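Local coordinates for hypothetical protein SA2161 (Staphylococcus aureus, PDB 1Y7R), which is of unknown function but probably acts as an acetyltransferase of the GNAT family, passing an acetyl group from acetyl-CoA to an acceptor not yet identified, at residues I8-Y14 / A31-P36; M1-D7 / F40-D46; I66-V71 / I84-M89; D13-L17 / L50-R55. The protein carries 4 engineered substitutions. One frame throughout, in Å; residues are numbered along the deposited sequence. Where two conformers were deposited one is given.

Contact 1. Residues I8-Y14 / A31-P36; sequences IPTCEDY and AEKGLP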
loop_
_atom_site.group_PDB
_atom_site.type_symbol
_atom_site.label_atom_id
_atom_site.label_comp_id
_atom_site.label_asym_id
_atom_site.label_seq_id
_atom_site.Cartn_x
_atom_site.Cartn_y
_atom_site.Cartn_z
ATOM N N ILE A 8 3.106 11.701 -15.608
ATOM C CA ILE A 8 1.742 11.594 -15.068
ATOM C C ILE A 8 0.779 11.292 -16.240
ATOM O O ILE A 8 0.835 11.971 -17.278
ATOM C CB ILE A 8 1.343 12.923 -14.348
ATOM C CG1 ILE A 8 0.049 12.748 -13.520
ATOM C CG2 ILE A 8 1.229 14.104 -15.370
ATOM C CD1 ILE A 8 -0.179 13.874 -12.503
ATOM N N PRO A 9 -0.062 10.233 -16.110
ATOM C CA PRO A 9 -1.054 9.911 -17.145
ATOM C C PRO A 9 -2.198 10.943 -17.132
ATOM O O PRO A 9 -2.402 11.609 -16.126
ATOM C CB PRO A 9 -1.592 8.535 -16.705
ATOM C CG PRO A 9 -0.763 8.097 -15.577
ATOM C CD PRO A 9 -0.120 9.292 -14.973
ATOM N N THR A 10 -2.940 11.096 -18.233
ATOM C CA THR A 10 -4.173 11.884 -18.127
ATOM C C THR A 10 -5.258 11.088 -17.405
ATOM O O THR A 10 -5.182 9.870 -17.348
ATOM C CB THR A 10 -4.720 12.328 -19.493
ATOM O OG1 THR A 10 -5.193 11.188 -20.228
ATOM C CG2 THR A 10 -3.654 13.081 -20.277
ATOM N N CYS A 11 -6.285 11.777 -16.892
ATOM C CA CYS A 11 -7.358 11.094 -16.182
ATOM C C CYS A 11 -8.062 10.169 -17.144
ATOM O O CYS A 11 -8.342 9.021 -16.802
ATOM C CB CYS A 11 -8.368 12.068 -15.587
ATOM S SG CYS A 11 -7.725 12.909 -14.126
ATOM N N GLU A 12 -8.330 10.657 -18.358
ATOM C CA GLU A 12 -8.998 9.819 -19.339
ATOM C C GLU A 12 -8.200 8.564 -19.649
ATOM O O GLU A 12 -8.772 7.479 -19.653
ATOM C CB GLU A 12 -9.283 10.581 -20.643
ATOM C CG GLU A 12 -9.850 9.653 -21.738
ATOM C CD GLU A 12 -10.523 10.386 -22.862
ATOM O OE1 GLU A 12 -10.347 11.618 -22.968
ATOM O OE2 GLU A 12 -11.225 9.729 -23.655
ATOM N N ASP A 13 -6.892 8.701 -19.899
ATOM C CA ASP A 13 -6.047 7.549 -20.288
ATOM C C ASP A 13 -6.003 6.520 -19.143
ATOM O O ASP A 13 -6.108 5.305 -19.364
ATOM C CB ASP A 13 -4.624 7.994 -20.645
ATOM C CG ASP A 13 -4.501 8.527 -22.061
ATOM O OD1 ASP A 13 -3.387 9.002 -22.399
ATOM O OD2 ASP A 13 -5.476 8.440 -22.848
ATOM N N TYR A 14 -5.868 7.018 -17.916
ATOM C CA TYR A 14 -5.831 6.181 -16.729
ATOM C C TYR A 14 -7.111 5.380 -16.597
ATOM O O TYR A 14 -7.088 4.159 -16.470
ATOM C CB TYR A 14 -5.580 7.026 -15.472
ATOM C CG TYR A 14 -5.750 6.268 -14.171
ATOM C CD1 TYR A 14 -4.693 5.553 -13.640
ATOM C CD2 TYR A 14 -6.957 6.302 -13.445
ATOM C CE1 TYR A 14 -4.803 4.864 -12.446
ATOM C CE2 TYR A 14 -7.082 5.599 -12.245
ATOM C CZ TYR A 14 -6.009 4.875 -11.755
ATOM O OH TYR A 14 -6.117 4.179 -10.565
ATOM N N ALA A 31 -9.467 9.670 -9.901
ATOM C CA ALA A 31 -8.264 9.752 -10.717
ATOM C C ALA A 31 -7.612 11.137 -10.615
ATOM O O ALA A 31 -6.392 11.260 -10.476
ATOM C CB ALA A 31 -8.601 9.385 -12.153
ATOM N N GLU A 32 -8.431 12.180 -10.655
ATOM C CA GLU A 32 -7.942 13.554 -10.568
ATOM C C GLU A 32 -7.214 13.756 -9.250
ATOM O O GLU A 32 -6.127 14.333 -9.214
ATOM C CB GLU A 32 -9.108 14.526 -10.626
ATOM C CG GLU A 32 -9.653 14.787 -12.012
ATOM C CD GLU A 32 -10.712 15.873 -12.028
ATOM O OE1 GLU A 32 -11.519 15.965 -11.069
ATOM O OE2 GLU A 32 -10.752 16.644 -13.013
ATOM N N LYS A 33 -7.816 13.280 -8.166
ATOM C CA LYS A 33 -7.216 13.427 -6.861
ATOM C C LYS A 33 -5.975 12.546 -6.662
ATOM O O LYS A 33 -5.073 12.947 -5.931
ATOM C CB LYS A 33 -8.235 13.076 -5.797
ATOM C CG LYS A 33 -9.527 13.872 -5.862
ATOM C CD LYS A 33 -10.491 13.405 -4.804
ATOM C CE LYS A 33 -9.806 13.324 -3.457
ATOM N NZ LYS A 33 -8.999 14.555 -3.189
ATOM N N GLY A 34 -5.930 11.377 -7.307
ATOM C CA GLY A 34 -4.907 10.346 -7.014
ATOM C C GLY A 34 -3.682 10.383 -7.913
ATOM O O GLY A 34 -2.551 10.130 -7.468
ATOM N N LEU A 35 -3.875 10.716 -9.185
ATOM C CA LEU A 35 -2.783 10.538 -10.163
ATOM C C LEU A 35 -1.469 11.286 -9.860
ATOM O O LEU A 35 -0.404 10.735 -10.131
ATOM C CB LEU A 35 -3.256 10.860 -11.585
ATOM C CG LEU A 35 -4.090 9.763 -12.259
ATOM C CD1 LEU A 35 -4.752 10.318 -13.499
ATOM C CD2 LEU A 35 -3.217 8.555 -12.590
ATOM N N PRO A 36 -1.539 12.542 -9.371
ATOM C CA PRO A 36 -0.286 13.253 -9.086
ATOM C C PRO A 36 0.555 12.737 -7.926
ATOM O O PRO A 36 1.712 13.166 -7.764
ATOM C CB PRO A 36 -0.772 14.678 -8.742
ATOM C CG PRO A 36 -2.103 14.800 -9.359
ATOM C CD PRO A 36 -2.702 13.434 -9.151
#
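Residues 8-14 and 31-36 come nearest at Cys11 and Ala31, whose CA atoms are 5.7 Å apart, and again where Ile8 CA lies 6.5 Å from Pro36 CA. No hydrogen bond joins the two backbones. Thr10 starts helix 11-20 as its N-cap, its OG1 accepting from Asp13 N at 3.0 Å.

The side-chain packing is built round Leu35, whose two methyls divide the work. CD1 turns to the turn before the helix and sits 3.8 Å from Cys11 CA, close also to the carbonyl oxygen of Pro9. CD2 meets Tyr14 obliquely, 3.5 Å from its CD1, and brushes the Pro9 ring as well. With CG anti to the backbone N (chi1 171°), the tyrosine ring is swung across to the second helix, so that CD2, on the other side of the ring, reaches Ala31 CB at 3.7 Å. The phenol oxygen runs on to a hydrogen bond with Asp68.

Nearer the surface, Cys11 SG lies along the flank of the second helix, 3.4 Å from Glu32 CG. At the far end the extended Ile8 presses its terminal methyl CD1 onto Pro36 CA at a tight 3.5 Å.

The result is an apolar joint between the start of helix 11-20 with the residues leading into it, and the last turn of helix 28-34 with those that follow, the two helices that join the first and second strands in a GNAT fold.

Contact 2. Residues M1-D7 / F40-D46; sequences MVKVTYD and FTVTLYD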
loop_
_atom_site.group_PDB
_atom_site.type_symbol
_atom_site.label_atom_id
_atom_site.label_comp_id
_atom_site.label_asym_id
_atom_site.label_seq_id
_atom_site.Cartn_x
_atom_site.Cartn_y
_atom_site.Cartn_z
HETATM N N MSE A 1 8.066 -0.512 -31.634
HETATM C CA MSE A 1 8.494 -0.622 -30.210
HETATM C C MSE A 1 7.775 0.398 -29.352
HETATM O O MSE A 1 7.536 1.532 -29.757
HETATM C CB MSE A 1 9.999 -0.434 -30.067
HETATM C CG MSE A 1 10.750 -1.640 -30.528
HETATM SE SE MSE A 1 12.616 -1.282 -30.877
HETATM C CE MSE A 1 13.238 -1.137 -29.026
ATOM N N VAL A 2 7.447 -0.012 -28.141
ATOM C CA VAL A 2 6.711 0.860 -27.265
ATOM C C VAL A 2 7.649 1.928 -26.689
ATOM O O VAL A 2 8.857 1.716 -26.583
ATOM C CB VAL A 2 6.011 0.029 -26.178
ATOM C CG1 VAL A 2 5.617 0.877 -25.023
ATOM C CG2 VAL A 2 4.778 -0.706 -26.776
ATOM N N LYS A 3 7.086 3.083 -26.362
ATOM C CA LYS A 3 7.795 4.196 -25.748
ATOM C C LYS A 3 7.543 4.097 -24.243
ATOM O O LYS A 3 6.402 3.922 -23.844
ATOM C CB LYS A 3 7.138 5.509 -26.177
ATOM C CG LYS A 3 7.250 5.948 -27.636
ATOM C CD LYS A 3 6.697 7.379 -27.720
ATOM C CE LYS A 3 5.234 7.439 -28.099
ATOM N NZ LYS A 3 5.015 7.861 -29.531
ATOM N N VAL A 4 8.576 4.237 -23.419
ATOM C CA VAL A 4 8.421 4.158 -21.963
ATOM C C VAL A 4 8.576 5.549 -21.393
ATOM O O VAL A 4 9.563 6.247 -21.660
ATOM C CB VAL A 4 9.515 3.304 -21.313
ATOM C CG1 VAL A 4 9.288 3.216 -19.804
ATOM C CG2 VAL A 4 9.511 1.899 -21.915
ATOM N N THR A 5 7.663 5.901 -20.501
ATOM C CA THR A 5 7.610 7.222 -19.958
ATOM C C THR A 5 7.355 7.115 -18.447
ATOM O O THR A 5 6.680 6.188 -18.027
ATOM C CB THR A 5 6.451 7.902 -20.706
ATOM O OG1 THR A 5 6.899 8.482 -21.934
ATOM C CG2 THR A 5 5.730 8.804 -19.901
ATOM N N TYR A 6 7.920 8.018 -17.643
ATOM C CA TYR A 6 7.511 8.124 -16.211
ATOM C C TYR A 6 6.585 9.328 -15.946
ATOM O O TYR A 6 6.514 9.827 -14.795
ATOM C CB TYR A 6 8.733 8.197 -15.271
ATOM C CG TYR A 6 9.703 7.022 -15.367
ATOM C CD1 TYR A 6 9.308 5.774 -15.881
ATOM C CD2 TYR A 6 11.033 7.176 -14.960
ATOM C CE1 TYR A 6 10.211 4.702 -15.963
ATOM C CE2 TYR A 6 11.948 6.096 -15.036
ATOM C CZ TYR A 6 11.523 4.877 -15.522
ATOM O OH TYR A 6 12.433 3.851 -15.600
ATOM N N ASP A 7 5.893 9.797 -16.997
ATOM C CA ASP A 7 5.031 11.006 -16.907
ATOM C C ASP A 7 3.740 10.678 -16.176
ATOM O O ASP A 7 3.318 9.537 -16.170
ATOM C CB ASP A 7 4.568 11.523 -18.285
ATOM C CG ASP A 7 5.682 11.872 -19.249
ATOM O OD1 ASP A 7 5.305 12.094 -20.438
ATOM O OD2 ASP A 7 6.875 11.935 -18.885
ATOM N N PHE A 40 5.917 6.869 -7.914
ATOM C CA PHE A 40 6.489 6.536 -9.207
ATOM C C PHE A 40 5.395 5.982 -10.102
ATOM O O PHE A 40 4.540 5.211 -9.646
ATOM C CB PHE A 40 7.584 5.477 -8.997
ATOM C CG PHE A 40 8.172 4.924 -10.264
ATOM C CD1 PHE A 40 9.192 5.616 -10.929
ATOM C CD2 PHE A 40 7.729 3.685 -10.769
ATOM C CE1 PHE A 40 9.776 5.087 -12.108
ATOM C CE2 PHE A 40 8.308 3.160 -11.952
ATOM C CZ PHE A 40 9.344 3.875 -12.609
ATOM N N THR A 41 5.428 6.375 -11.378
ATOM C CA THR A 41 4.460 5.894 -12.370
ATOM C C THR A 41 5.201 5.586 -13.645
ATOM O O THR A 41 5.982 6.419 -14.109
ATOM C CB THR A 41 3.368 6.961 -12.688
ATOM O OG1 THR A 41 2.702 7.360 -11.476
ATOM C CG2 THR A 41 2.312 6.393 -13.628
ATOM N N VAL A 42 4.962 4.410 -14.218
ATOM C CA VAL A 42 5.512 4.077 -15.551
ATOM C C VAL A 42 4.354 3.857 -16.501
ATOM O O VAL A 42 3.352 3.244 -16.141
ATOM C CB VAL A 42 6.310 2.678 -15.567
ATOM C CG1 VAL A 42 5.574 1.506 -14.909
ATOM C CG2 VAL A 42 6.824 2.316 -17.004
ATOM N N THR A 43 4.490 4.381 -17.711
ATOM C CA THR A 43 3.484 4.245 -18.761
ATOM C C THR A 43 4.162 3.812 -20.058
ATOM O O THR A 43 5.309 4.200 -20.341
ATOM C CB THR A 43 2.674 5.551 -18.994
ATOM O OG1 THR A 43 3.559 6.683 -18.940
ATOM C CG2 THR A 43 1.554 5.699 -17.893
ATOM N N LEU A 44 3.462 2.954 -20.796
ATOM C CA LEU A 44 3.925 2.410 -22.075
ATOM C C LEU A 44 2.967 2.845 -23.159
ATOM O O LEU A 44 1.742 2.714 -23.018
ATOM C CB LEU A 44 3.919 0.887 -22.041
ATOM C CG LEU A 44 4.727 0.225 -20.919
ATOM C CD1 LEU A 44 4.569 -1.281 -21.072
ATOM C CD2 LEU A 44 6.183 0.567 -20.914
ATOM N N TYR A 45 3.529 3.315 -24.259
ATOM C CA TYR A 45 2.719 3.793 -25.374
ATOM C C TYR A 45 3.120 3.071 -26.671
ATOM O O TYR A 45 4.323 2.889 -26.942
ATOM C CB TYR A 45 2.899 5.293 -25.585
ATOM C CG TYR A 45 2.350 6.177 -24.504
ATOM C CD1 TYR A 45 1.030 6.628 -24.563
ATOM C CD2 TYR A 45 3.147 6.618 -23.455
ATOM C CE1 TYR A 45 0.504 7.456 -23.592
ATOM C CE2 TYR A 45 2.626 7.467 -22.468
ATOM C CZ TYR A 45 1.307 7.885 -22.548
ATOM O OH TYR A 45 0.786 8.715 -21.554
ATOM N N ASP A 46 2.111 2.670 -27.442
ATOM C CA ASP A 46 2.305 2.088 -28.758
ATOM C C ASP A 46 1.851 3.201 -29.687
ATOM O O ASP A 46 0.639 3.487 -29.751
ATOM C CB ASP A 46 1.427 0.834 -28.962
ATOM C CG ASP A 46 1.609 0.213 -30.341
ATOM O OD1 ASP A 46 2.360 0.784 -31.148
ATOM O OD2 ASP A 46 0.999 -0.854 -30.652
HETATM O O HOH W 1 5.977 9.029 -12.120
HETATM O O HOH W 2 2.065 8.940 -19.283
#
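Tyr6 and Phe40 close one end of this antiparallel strand pair, just beyond strand 3-5. Phe40 points its edge at the tyrosine face, CE1 over the ring centre, with centroids 4.7 Å apart and planes at 62°: a T-shaped stack. Phe40 also stacks on Tyr91, and Tyr6 OH hydrogen-bonds to His87 of helix 80-95. A water here gives to Tyr6 O at 2.8 Å and accepts weakly from Thr41 N.

The packing is tight on the strand 40-46 side, where Val42, Thr43 and Leu44 are buried. Thr5 N gives to Thr43 O and Thr43 N returns the bond to Thr5 O, both at 2.9 Å, while Lys3 N reaches Tyr45 O at 2.8 Å. Between these hydrogen-bonded pairs, Val4 and Leu44 lie side by side, CG2 of Val4 3.7 Å from CD2 of Leu44. One water bridges Thr43 OG1 and Tyr45 OH (2.6 Å from the latter).

The outer side is exposed, at Lys3, Val4, Tyr6 and Asp7. Lys3, bent at its outer torsions, takes its amine on to Lys47 O.

Strand 3-5 is the short edge strand of the mixed sheet, paired antiparallel with strand 40-46 as the first two strands are in the GNAT fold.

Contact 3. Residues I66-V71 / I84-M89; sequences IVDIAV and IMEHIM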
loop_
_atom_site.group_PDB
_atom_site.type_symbol
_atom_site.label_atom_id
_atom_site.label_comp_id
_atom_site.label_asym_id
_atom_site.label_seq_id
_atom_site.Cartn_x
_atom_site.Cartn_y
_atom_site.Cartn_z
ATOM N N ILE A 66 2.810 -1.735 -4.689
ATOM C CA ILE A 66 2.683 -1.645 -6.136
ATOM C C ILE A 66 1.201 -1.790 -6.449
ATOM O O ILE A 66 0.543 -2.729 -5.948
ATOM C CB ILE A 66 3.495 -2.754 -6.825
ATOM C CG1 ILE A 66 4.973 -2.576 -6.468
ATOM C CG2 ILE A 66 3.273 -2.752 -8.340
ATOM C CD1 ILE A 66 5.834 -3.733 -6.868
ATOM N N VAL A 67 0.689 -0.856 -7.251
ATOM C CA VAL A 67 -0.749 -0.761 -7.524
ATOM C C VAL A 67 -0.975 -0.447 -8.998
ATOM O O VAL A 67 -0.048 -0.004 -9.663
ATOM C CB VAL A 67 -1.455 0.324 -6.638
ATOM C CG1 VAL A 67 -1.353 -0.017 -5.138
ATOM C CG2 VAL A 67 -0.939 1.787 -6.935
ATOM N N ASP A 68 -2.188 -0.686 -9.499
ATOM C CA ASP A 68 -2.570 -0.254 -10.856
ATOM C C ASP A 68 -1.689 -0.837 -11.943
ATOM O O ASP A 68 -1.339 -0.141 -12.911
ATOM C CB ASP A 68 -2.562 1.279 -10.947
ATOM C CG ASP A 68 -3.786 1.893 -10.318
ATOM O OD1 ASP A 68 -4.848 1.247 -10.365
ATOM O OD2 ASP A 68 -3.710 2.989 -9.759
ATOM N N ILE A 69 -1.325 -2.123 -11.819
ATOM C CA ILE A 69 -0.614 -2.789 -12.923
ATOM C C ILE A 69 -1.662 -3.141 -13.969
ATOM O O ILE A 69 -2.410 -4.122 -13.817
ATOM C CB ILE A 69 0.145 -4.045 -12.439
ATOM C CG1 ILE A 69 1.101 -3.644 -11.306
ATOM C CG2 ILE A 69 0.927 -4.717 -13.611
ATOM C CD1 ILE A 69 2.176 -2.713 -11.704
ATOM N N ALA A 70 -1.717 -2.343 -15.032
ATOM C CA ALA A 70 -2.814 -2.444 -15.988
ATOM C C ALA A 70 -2.214 -2.514 -17.371
ATOM O O ALA A 70 -1.502 -1.590 -17.778
ATOM C CB ALA A 70 -3.695 -1.211 -15.893
ATOM N N VAL A 71 -2.526 -3.577 -18.103
ATOM C CA VAL A 71 -2.090 -3.701 -19.501
ATOM C C VAL A 71 -3.363 -3.980 -20.308
ATOM O O VAL A 71 -4.153 -4.833 -19.913
ATOM C CB VAL A 71 -1.059 -4.878 -19.652
ATOM C CG1 VAL A 71 -0.798 -5.218 -21.122
ATOM C CG2 VAL A 71 0.260 -4.583 -18.840
ATOM N N ILE A 84 6.662 -3.214 -17.449
ATOM C CA ILE A 84 6.201 -2.354 -16.347
ATOM C C ILE A 84 6.914 -2.712 -15.028
ATOM O O ILE A 84 7.499 -1.854 -14.352
ATOM C CB ILE A 84 4.675 -2.440 -16.237
ATOM C CG1 ILE A 84 4.054 -1.681 -17.420
ATOM C CG2 ILE A 84 4.179 -1.865 -14.895
ATOM C CD1 ILE A 84 2.603 -2.048 -17.731
HETATM N N MSE A 85 6.908 -3.993 -14.700
HETATM C CA MSE A 85 7.506 -4.444 -13.439
HETATM C C MSE A 85 9.008 -4.195 -13.419
HETATM O O MSE A 85 9.530 -3.836 -12.379
HETATM C CB MSE A 85 7.199 -5.925 -13.187
HETATM C CG MSE A 85 5.792 -6.232 -12.729
HETATM SE SE MSE A 85 5.352 -5.303 -11.011
HETATM C CE MSE A 85 6.557 -6.303 -9.832
ATOM N N GLU A 86 9.712 -4.374 -14.548
ATOM C CA GLU A 86 11.139 -4.095 -14.585
ATOM C C GLU A 86 11.401 -2.635 -14.211
ATOM O O GLU A 86 12.310 -2.327 -13.437
ATOM C CB GLU A 86 11.728 -4.409 -15.978
ATOM C CG GLU A 86 11.832 -5.909 -16.275
ATOM C CD GLU A 86 13.018 -6.583 -15.528
ATOM O OE1 GLU A 86 13.535 -5.994 -14.550
ATOM O OE2 GLU A 86 13.442 -7.689 -15.941
ATOM N N HIS A 87 10.598 -1.723 -14.742
ATOM C CA HIS A 87 10.792 -0.293 -14.402
ATOM C C HIS A 87 10.411 0.025 -12.951
ATOM O O HIS A 87 11.140 0.755 -12.243
ATOM C CB HIS A 87 10.075 0.570 -15.429
ATOM C CG HIS A 87 10.779 0.597 -16.750
ATOM N ND1 HIS A 87 11.756 1.526 -17.048
ATOM C CD2 HIS A 87 10.724 -0.246 -17.811
ATOM C CE1 HIS A 87 12.226 1.292 -18.262
ATOM N NE2 HIS A 87 11.621 0.221 -18.748
ATOM N N ILE A 88 9.339 -0.602 -12.467
ATOM C CA ILE A 88 8.970 -0.463 -11.055
ATOM C C ILE A 88 10.067 -1.002 -10.130
ATOM O O ILE A 88 10.435 -0.353 -9.135
ATOM C CB ILE A 88 7.606 -1.145 -10.783
ATOM C CG1 ILE A 88 6.495 -0.313 -11.403
ATOM C CG2 ILE A 88 7.365 -1.353 -9.294
ATOM C CD1 ILE A 88 5.159 -0.973 -11.272
HETATM N N MSE A 89 10.618 -2.165 -10.474
HETATM C CA MSE A 89 11.646 -2.790 -9.614
HETATM C C MSE A 89 12.943 -1.991 -9.621
HETATM O O MSE A 89 13.658 -1.950 -8.601
HETATM C CB MSE A 89 11.893 -4.253 -9.999
HETATM C CG MSE A 89 10.725 -5.190 -9.700
HETATM SE SE MSE A 89 9.971 -5.011 -7.864
HETATM C CE MSE A 89 8.692 -3.717 -8.159
#
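Ile69 and Ile88 meet methyl to methyl, CD1 against CD1 at a tight 3.5 Å, and the rest of the contact is arranged round them. Strand 66-71 and helix 84-89 run roughly antiparallel, at 150°, with segment axes 10.7 Å apart at their closest, a gap bridged mainly by side chains. They belong to the beta-alpha-beta unit of strand 63-71, helix 80-95 and strand 101-107, and the contact fastens its crossover helix to its first strand.

Branched aliphatic contacts come first. Ile66, placed obliquely to Ile88, brings CD1 to 3.7 Å from Ile88 CG2 and has CG2 beside the other end of that residue. Ile84 passes two neighbours in opposite directions: its CG2 slides by Ile69 CD1 at 3.9 Å, while its extended arm carries CD1 to Val71 CG2 at 3.6 Å. With CG1 anti to the carbonyl carbon (chi1 -72°) and CG2 anti to the backbone N, the two branches of Ile88 part, CD1 going to Ile69 and CG2 to Ile66.

The second kind is the selenomethionine packing. Met85 folds back at chi2 and chi3 so that its SE atom lies 4.2 Å from Ile69 CD1 and its CE methyl 4.0 Å from Ile66 CD1. Leu113 and Tyr114 of helix 110-115 also pack on Met85.

Ile66 faces the helix and Val67 points away, as in any strand; the left-handed Asp68 (phi 59°) then shifts the phase, so that Ile69 and Val71 reach the helix. This is consistent with the bulge in the corresponding strand of GNAT enzymes.

No hydrogen bond or charge pair crosses the interface, an apolar one held by shape and burial without directional bonds.

Contact 4. Residues D13-L17 / L50-R55; sequences DYCAL and LIGMGR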
loop_
_atom_site.group_PDB
_atom_site.type_symbol
_atom_site.label_atom_id
_atom_site.label_comp_id
_atom_site.label_asym_id
_atom_site.label_seq_id
_atom_site.Cartn_x
_atom_site.Cartn_y
_atom_site.Cartn_z
ATOM N N ASP A 13 -6.892 8.701 -19.899
ATOM C CA ASP A 13 -6.047 7.549 -20.288
ATOM C C ASP A 13 -6.003 6.520 -19.143
ATOM O O ASP A 13 -6.108 5.305 -19.364
ATOM C CB ASP A 13 -4.624 7.994 -20.645
ATOM C CG ASP A 13 -4.501 8.527 -22.061
ATOM O OD1 ASP A 13 -3.387 9.002 -22.399
ATOM O OD2 ASP A 13 -5.476 8.440 -22.848
ATOM N N TYR A 14 -5.868 7.018 -17.916
ATOM C CA TYR A 14 -5.831 6.181 -16.729
ATOM C C TYR A 14 -7.111 5.380 -16.597
ATOM O O TYR A 14 -7.088 4.159 -16.470
ATOM C CB TYR A 14 -5.580 7.026 -15.472
ATOM C CG TYR A 14 -5.750 6.268 -14.171
ATOM C CD1 TYR A 14 -4.693 5.553 -13.640
ATOM C CD2 TYR A 14 -6.957 6.302 -13.445
ATOM C CE1 TYR A 14 -4.803 4.864 -12.446
ATOM C CE2 TYR A 14 -7.082 5.599 -12.245
ATOM C CZ TYR A 14 -6.009 4.875 -11.755
ATOM O OH TYR A 14 -6.117 4.179 -10.565
ATOM N N CYS A 15 -8.241 6.085 -16.601
ATOM C CA CYS A 15 -9.517 5.431 -16.401
ATOM C C CYS A 15 -9.747 4.421 -17.535
ATOM O O CYS A 15 -10.225 3.296 -17.302
ATOM C CB CYS A 15 -10.627 6.478 -16.382
ATOM S SG CYS A 15 -10.583 7.471 -14.864
ATOM N N ALA A 16 -9.396 4.826 -18.758
ATOM C CA ALA A 16 -9.581 4.004 -19.950
ATOM C C ALA A 16 -8.726 2.754 -19.912
ATOM O O ALA A 16 -9.168 1.656 -20.309
ATOM C CB ALA A 16 -9.275 4.796 -21.218
ATOM N N LEU A 17 -7.512 2.908 -19.409
ATOM C CA LEU A 17 -6.626 1.761 -19.311
ATOM C C LEU A 17 -7.130 0.749 -18.296
ATOM O O LEU A 17 -7.146 -0.453 -18.584
ATOM C CB LEU A 17 -5.194 2.192 -19.050
ATOM C CG LEU A 17 -4.194 1.061 -18.899
ATOM C CD1 LEU A 17 -4.163 0.169 -20.158
ATOM C CD2 LEU A 17 -2.821 1.685 -18.609
ATOM N N LEU A 50 -1.907 4.727 -25.158
ATOM C CA LEU A 50 -1.433 4.167 -23.888
ATOM C C LEU A 50 -1.838 2.692 -23.852
ATOM O O LEU A 50 -3.034 2.396 -23.959
ATOM C CB LEU A 50 -2.070 4.878 -22.685
ATOM C CG LEU A 50 -1.619 4.405 -21.297
ATOM C CD1 LEU A 50 -0.172 4.719 -21.013
ATOM C CD2 LEU A 50 -2.482 5.012 -20.187
ATOM N N ILE A 51 -0.867 1.793 -23.649
ATOM C CA ILE A 51 -1.193 0.377 -23.574
ATOM C C ILE A 51 -0.941 -0.290 -22.201
ATOM O O ILE A 51 -1.394 -1.410 -21.954
ATOM C CB ILE A 51 -0.571 -0.392 -24.744
ATOM C CG1 ILE A 51 0.954 -0.526 -24.605
ATOM C CG2 ILE A 51 -0.969 0.288 -26.075
ATOM C CD1 ILE A 51 1.385 -1.613 -23.657
ATOM N N GLY A 52 -0.216 0.410 -21.321
ATOM C CA GLY A 52 0.137 -0.182 -20.031
ATOM C C GLY A 52 0.651 0.830 -19.040
ATOM O O GLY A 52 1.129 1.907 -19.415
HETATM N N MSE A 53 0.499 0.498 -17.763
HETATM C CA MSE A 53 0.967 1.361 -16.679
HETATM C C MSE A 53 1.199 0.540 -15.419
HETATM O O MSE A 53 0.709 -0.572 -15.266
HETATM C CB MSE A 53 -0.045 2.463 -16.368
HETATM C CG MSE A 53 -1.184 1.978 -15.549
HETATM SE SE MSE A 53 -2.386 3.477 -15.261
HETATM C CE MSE A 53 -1.190 4.771 -14.891
ATOM N N GLY A 54 1.955 1.120 -14.518
ATOM C CA GLY A 54 2.062 0.623 -13.132
ATOM C C GLY A 54 2.403 1.793 -12.222
ATOM O O GLY A 54 2.991 2.798 -12.665
ATOM N N ARG A 55 2.017 1.694 -10.947
ATOM C CA ARG A 55 2.233 2.809 -10.017
ATOM C C ARG A 55 2.762 2.257 -8.695
ATOM O O ARG A 55 2.580 1.069 -8.395
ATOM C CB ARG A 55 0.922 3.607 -9.797
ATOM C CG ARG A 55 0.314 4.130 -11.107
ATOM C CD ARG A 55 -1.066 4.715 -10.955
ATOM N NE ARG A 55 -1.062 5.974 -10.188
ATOM C CZ ARG A 55 -1.828 6.250 -9.132
ATOM N NH1 ARG A 55 -2.723 5.378 -8.662
ATOM N NH2 ARG A 55 -1.708 7.456 -8.574
HETATM O O HOH W 3 -4.169 6.520 -25.205
#
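The selenium of Met53, a selenomethionine, lies 3.5 Å from CD1 of Tyr14. It sits 4.7 Å from the ring centroid and 68° off the normal, an oblique Met-aromatic contact, and the CE methyl continues into the ring plane at the edge. Met53 attains this through an uncommon first torsion, CG lodged between backbone N and carbonyl carbon (chi1 79°). Its CG is closely packed too, 3.5 Å from Leu17 CD2, as the two side chains slide past each other in opposite directions.

Leu17 carries the largest share of the helix's side of the contact. While CD2 also meets Leu50 CD2 at 3.7 Å, CD1 rests on the carbonyl of Ile51. That carbonyl belongs to a classic beta bulge, Ile51 and Gly52 both facing Leu44. At one end a water accepts from Leu50 N at 2.9 Å and gives a weak bond to Asp13 OD2. At the other, Arg55 crosses the tyrosine at about a right angle, CD 4.0 Å from CE1, and its guanidinium makes salt bridges to Asp68 and to Asp59 of the second subunit.

With the axes of segments 13-17 and 50-55 crossing at 81°, this part of helix 11-20 lies across the strand, on the sheet face opposite helix 80-95: the layered alpha-beta core of a GNAT domain.

Overall arrangement
The four contacts belong to one layered alpha-beta-alpha arrangement round a single sheet. Contacts 1 and 4 share Asp13 and Tyr14, with centres about 9 Å apart, and contact 3 packs the opposite face of the sheet, its centre about 11 Å from contact 4. Asp68 ties them together: its OD2 is 2.8 Å from Tyr14 OH and also 2.8 Å from Arg55 NH1. Contact 2 adds the edge strand, and Tyr6 OH meets His87 ND1 of contact 3 at 2.8 Å. A phosphate ion, probably from the crystallisation liquor, lies about 3 Å from the side chain of Val71. In GNAT enzymes acetyl-CoA binds near the C-terminal end of the strand that carries Val71 (63-71), so the ion may mark that pocket.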